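Local coordinates for protein signal transducer and activator of transcription (Mus musculus, PDB 5OEN) that probably acts as a latent cytoplasmic transcription factor in cytokine signalling, here represented by its four-helix coiled-coil domain, which is bound to another protein, at residues 23-28 with 66-71. The protein carries 2 engineered substitutions. Numbering follows the deposited sequence.
Sequences RQLKDE and DRMRKE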
ATOM      1  N   ARG B  23       2.986   6.868   0.011  1.00 35.42           N
ATOM      2  CA  ARG B  23       2.934   5.422   0.201  1.00 30.43           C
ATOM      3  C   ARG B  23       1.770   5.036   1.101  1.00 30.53           C
ATOM      4  O   ARG B  23       1.079   4.044   0.843  1.00 27.32           O
ATOM      5  CB  ARG B  23       4.254   4.920   0.787  1.00 32.93           C
ATOM      6  CG  ARG B  23       4.296   3.416   1.018  1.00 39.49           C
ATOM      7  CD  ARG B  23       5.668   2.960   1.486  1.00 49.07           C
ATOM      8  NE  ARG B  23       5.751   1.507   1.606  1.00 69.76           N
ATOM      9  CZ  ARG B  23       6.859   0.840   1.911  1.00 66.18           C
ATOM     10  NH1 ARG B  23       7.997   1.489   2.130  1.00 31.96           N
ATOM     11  NH2 ARG B  23       6.832  -0.483   1.996  1.00 70.02           N
ATOM     12  N   GLN B  24       1.541   5.810   2.164  1.00 34.37           N
ATOM     13  CA  GLN B  24       0.389   5.572   3.026  1.00 32.48           C
ATOM     14  C   GLN B  24      -0.909   5.636   2.231  1.00 30.73           C
ATOM     15  O   GLN B  24      -1.798   4.794   2.407  1.00 35.26           O
ATOM     16  CB  GLN B  24       0.377   6.594   4.162  1.00 34.81           C
ATOM     17  CG  GLN B  24      -0.723   6.388   5.187  1.00 44.59           C
ATOM     18  CD  GLN B  24      -0.851   7.560   6.139  1.00 54.14           C
ATOM     19  OE1 GLN B  24      -1.693   8.438   5.948  1.00 54.78           O
ATOM     20  NE2 GLN B  24      -0.013   7.582   7.169  1.00 64.77           N
ATOM     21  N   LEU B  25      -1.038   6.632   1.352  1.00 26.11           N
ATOM     22  CA  LEU B  25      -2.235   6.747   0.527  1.00 25.46           C
ATOM     23  C   LEU B  25      -2.364   5.553  -0.409  1.00 25.64           C
ATOM     24  O   LEU B  25      -3.415   4.907  -0.471  1.00 29.28           O
ATOM     25  CB  LEU B  25      -2.200   8.050  -0.272  1.00 25.68           C
ATOM     26  CG  LEU B  25      -3.395   8.307  -1.192  1.00 24.54           C
ATOM     27  CD1 LEU B  25      -4.654   8.561  -0.381  1.00 32.75           C
ATOM     28  CD2 LEU B  25      -3.115   9.472  -2.124  1.00 20.71           C
ATOM     29  N   LYS B  26      -1.296   5.251  -1.151  1.00 29.23           N
ATOM     30  CA  LYS B  26      -1.318   4.118  -2.069  1.00 24.47           C
ATOM     31  C   LYS B  26      -1.772   2.851  -1.353  1.00 25.60           C
ATOM     32  O   LYS B  26      -2.662   2.137  -1.830  1.00 25.73           O
ATOM     33  CB  LYS B  26       0.070   3.931  -2.686  1.00 27.11           C
ATOM     34  CG  LYS B  26       0.066   3.374  -4.104  1.00 31.04           C
ATOM     35  CD  LYS B  26      -0.462   1.949  -4.156  1.00 39.09           C
ATOM     36  CE  LYS B  26      -0.414   1.389  -5.565  1.00 42.27           C
ATOM     37  NZ  LYS B  26      -1.088   0.064  -5.655  1.00 46.69           N
ATOM     38  N   ASP B  27      -1.175   2.564  -0.193  1.00 26.09           N
ATOM     39  CA  ASP B  27      -1.558   1.381   0.571  1.00 23.81           C
ATOM     40  C   ASP B  27      -3.054   1.365   0.862  1.00 27.49           C
ATOM     41  O   ASP B  27      -3.697   0.312   0.795  1.00 30.99           O
ATOM     42  CB  ASP B  27      -0.766   1.321   1.877  1.00 21.18           C
ATOM     43  CG  ASP B  27       0.652   0.819   1.680  1.00 31.95           C
ATOM     44  OD1 ASP B  27       1.075   0.666   0.514  1.00 40.33           O
ATOM     45  OD2 ASP B  27       1.343   0.571   2.692  1.00 33.64           O
ATOM     46  N   GLU B  28      -3.625   2.526   1.188  1.00 29.77           N
ATOM     47  CA  GLU B  28      -5.035   2.584   1.556  1.00 26.62           C
ATOM     48  C   GLU B  28      -5.956   2.480   0.348  1.00 24.26           C
ATOM     49  O   GLU B  28      -7.052   1.920   0.462  1.00 28.11           O
ATOM     50  CB  GLU B  28      -5.322   3.873   2.324  1.00 27.74           C
ATOM     51  CG  GLU B  28      -5.235   3.712   3.833  1.00 37.73           C
ATOM     52  CD  GLU B  28      -6.547   3.269   4.451  1.00 31.67           C
ATOM     53  OE1 GLU B  28      -7.606   3.777   4.026  1.00 23.98           O
ATOM     54  OE2 GLU B  28      -6.521   2.409   5.358  1.00 37.69           O
ATOM     55  N   ASP B  66     -10.355   9.959   0.989  1.00 29.72           N
ATOM     56  CA  ASP B  66     -10.684  11.355   0.722  1.00 30.71           C
ATOM     57  C   ASP B  66      -9.885  12.286   1.625  1.00 26.19           C
ATOM     58  O   ASP B  66      -9.313  13.280   1.163  1.00 24.21           O
ATOM     59  CB  ASP B  66     -12.187  11.573   0.904  1.00 37.58           C
ATOM     60  CG  ASP B  66     -12.624  12.973   0.522  1.00 47.25           C
ATOM     61  OD1 ASP B  66     -12.363  13.383  -0.629  1.00 45.23           O
ATOM     62  OD2 ASP B  66     -13.235  13.660   1.369  1.00 49.02           O
ATOM     63  N   ARG B  67      -9.830  11.976   2.922  1.00 25.61           N
ATOM     64  CA  ARG B  67      -9.061  12.797   3.854  1.00 24.16           C
ATOM     65  C   ARG B  67      -7.586  12.828   3.469  1.00 22.81           C
ATOM     66  O   ARG B  67      -6.956  13.891   3.456  1.00 32.19           O
ATOM     67  CB  ARG B  67      -9.230  12.268   5.279  1.00 32.48           C
ATOM     68  CG  ARG B  67     -10.614  12.490   5.870  1.00 53.65           C
ATOM     69  CD  ARG B  67     -10.820  11.653   7.124  1.00 61.98           C
ATOM     70  NE  ARG B  67     -12.166  11.805   7.673  1.00 60.49           N
ATOM     71  CZ  ARG B  67     -12.530  12.751   8.534  1.00 94.02           C
ATOM     72  NH1 ARG B  67     -11.654  13.651   8.964  1.00 96.23           N
ATOM     73  NH2 ARG B  67     -13.782  12.799   8.971  1.00121.44           N
ATOM     74  N   MET B  68      -7.016  11.663   3.159  1.00 21.85           N
ATOM     75  CA  MET B  68      -5.601  11.598   2.808  1.00 22.18           C
ATOM     76  C   MET B  68      -5.325  12.339   1.506  1.00 26.79           C
ATOM     77  O   MET B  68      -4.376  13.126   1.418  1.00 20.39           O
ATOM     78  CB  MET B  68      -5.156  10.141   2.699  1.00 27.56           C
ATOM     79  CG  MET B  68      -5.156   9.390   4.016  1.00 30.20           C
ATOM     80  SD  MET B  68      -4.669   7.665   3.830  1.00 27.76           S
ATOM     81  CE  MET B  68      -4.679   7.131   5.539  1.00 32.22           C
ATOM     82  N   ARG B  69      -6.140  12.090   0.477  1.00 28.06           N
ATOM     83  CA  ARG B  69      -5.973  12.787  -0.795  1.00 23.07           C
ATOM     84  C   ARG B  69      -5.870  14.293  -0.596  1.00 29.28           C
ATOM     85  O   ARG B  69      -5.023  14.954  -1.208  1.00 23.17           O
ATOM     86  CB  ARG B  69      -7.140  12.460  -1.725  1.00 18.19           C
ATOM     87  CG  ARG B  69      -7.050  11.102  -2.396  1.00 21.25           C
ATOM     88  CD  ARG B  69      -8.072  10.981  -3.516  1.00 26.70           C
ATOM     89  NE  ARG B  69      -8.041   9.670  -4.157  1.00 28.71           N
ATOM     90  CZ  ARG B  69      -8.630   9.387  -5.317  1.00 26.46           C
ATOM     91  NH1 ARG B  69      -9.294  10.325  -5.977  1.00 23.20           N
ATOM     92  NH2 ARG B  69      -8.548   8.165  -5.822  1.00 33.85           N
ATOM     93  N   LYS B  70      -6.732  14.854   0.256  1.00 28.62           N
ATOM     94  CA  LYS B  70      -6.703  16.292   0.503  1.00 34.81           C
ATOM     95  C   LYS B  70      -5.498  16.694   1.345  1.00 36.44           C
ATOM     96  O   LYS B  70      -4.997  17.817   1.210  1.00 37.78           O
ATOM     97  CB  LYS B  70      -8.001  16.727   1.183  1.00 30.39           C
ATOM     98  CG  LYS B  70      -9.215  16.655   0.269  1.00 26.49           C
ATOM     99  CD  LYS B  70     -10.517  16.774   1.041  1.00 25.91           C
ATOM    100  CE  LYS B  70     -11.713  16.815   0.100  1.00 24.82           C
ATOM    101  NZ  LYS B  70     -13.005  16.678   0.823  1.00 35.93           N
ATOM    102  N   GLU B  71      -5.017  15.800   2.209  1.00 25.68           N
ATOM    103  CA  GLU B  71      -3.849  16.100   3.028  1.00 24.38           C
ATOM    104  C   GLU B  71      -2.545  15.953   2.257  1.00 25.89           C
ATOM    105  O   GLU B  71      -1.530  16.521   2.674  1.00 29.24           O
ATOM    106  CB  GLU B  71      -3.827  15.192   4.261  1.00 28.15           C
ATOM    107  CG  GLU B  71      -2.750  15.546   5.271  1.00 36.62           C
ATOM    108  CD  GLU B  71      -2.859  14.730   6.546  1.00 58.51           C
ATOM    109  OE1 GLU B  71      -3.736  13.842   6.613  1.00 39.60           O
ATOM    110  OE2 GLU B  71      -2.066  14.979   7.480  1.00 72.17           O
TER
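Helices 2-40 and 50-104, the first two of the four-helix coiled-coil domain of a STAT protein, pack antiparallel here, their local axes 10.0 Å apart and 154° between their directions. Leu25 and Met68 lie level, with CA atoms 6.3 Å apart.

The contact between the segments is apolar and centred on Met68, which gives up more surface than any other residue. Its CG stands anti to the carbonyl carbon (chi1 -68°) and the chain then runs straight out, so that SD and CE reach helix 2-40 between Gln24 and Glu28, one turn apart. Both of these side chains cross the thioether at about a right angle. Glu28 CG lies 3.9 Å from Met68 CE, and the bend at chi2 (-88°) then turns the carboxylate off the line of the chain, while the aliphatic part of Gln24 borders the same methyl, CG lying 4.0 Å from CE. Leu25 passes Met68 in the opposite direction: its CG is anti to the backbone N, and CD1 comes to 3.5 Å from Met68 CB. Leu25 CD1 also lies 4.0 Å from Arg69 CG.

The polar ends turn elsewhere. Arg69 NH1 donates to the carbonyl of Lys149, and its guanidinium makes a cation-pi contact with Phe153; Leu25 also packs on Leu139 of helix 115-142. Glu28 OE2 hydrogen-bonds to the backbone of the other protein chain, which also packs on Gln24 and Met68.

Cohesion between the segments thus comes from methyl, methylene and thioether packing, with Leu25 facing the bundle interior and the Met68 tip lying where the helix pair meets the bound protein, beside the Glu28 carboxylate, whose OE2 is hydrogen-bonded by the backbone of that partner.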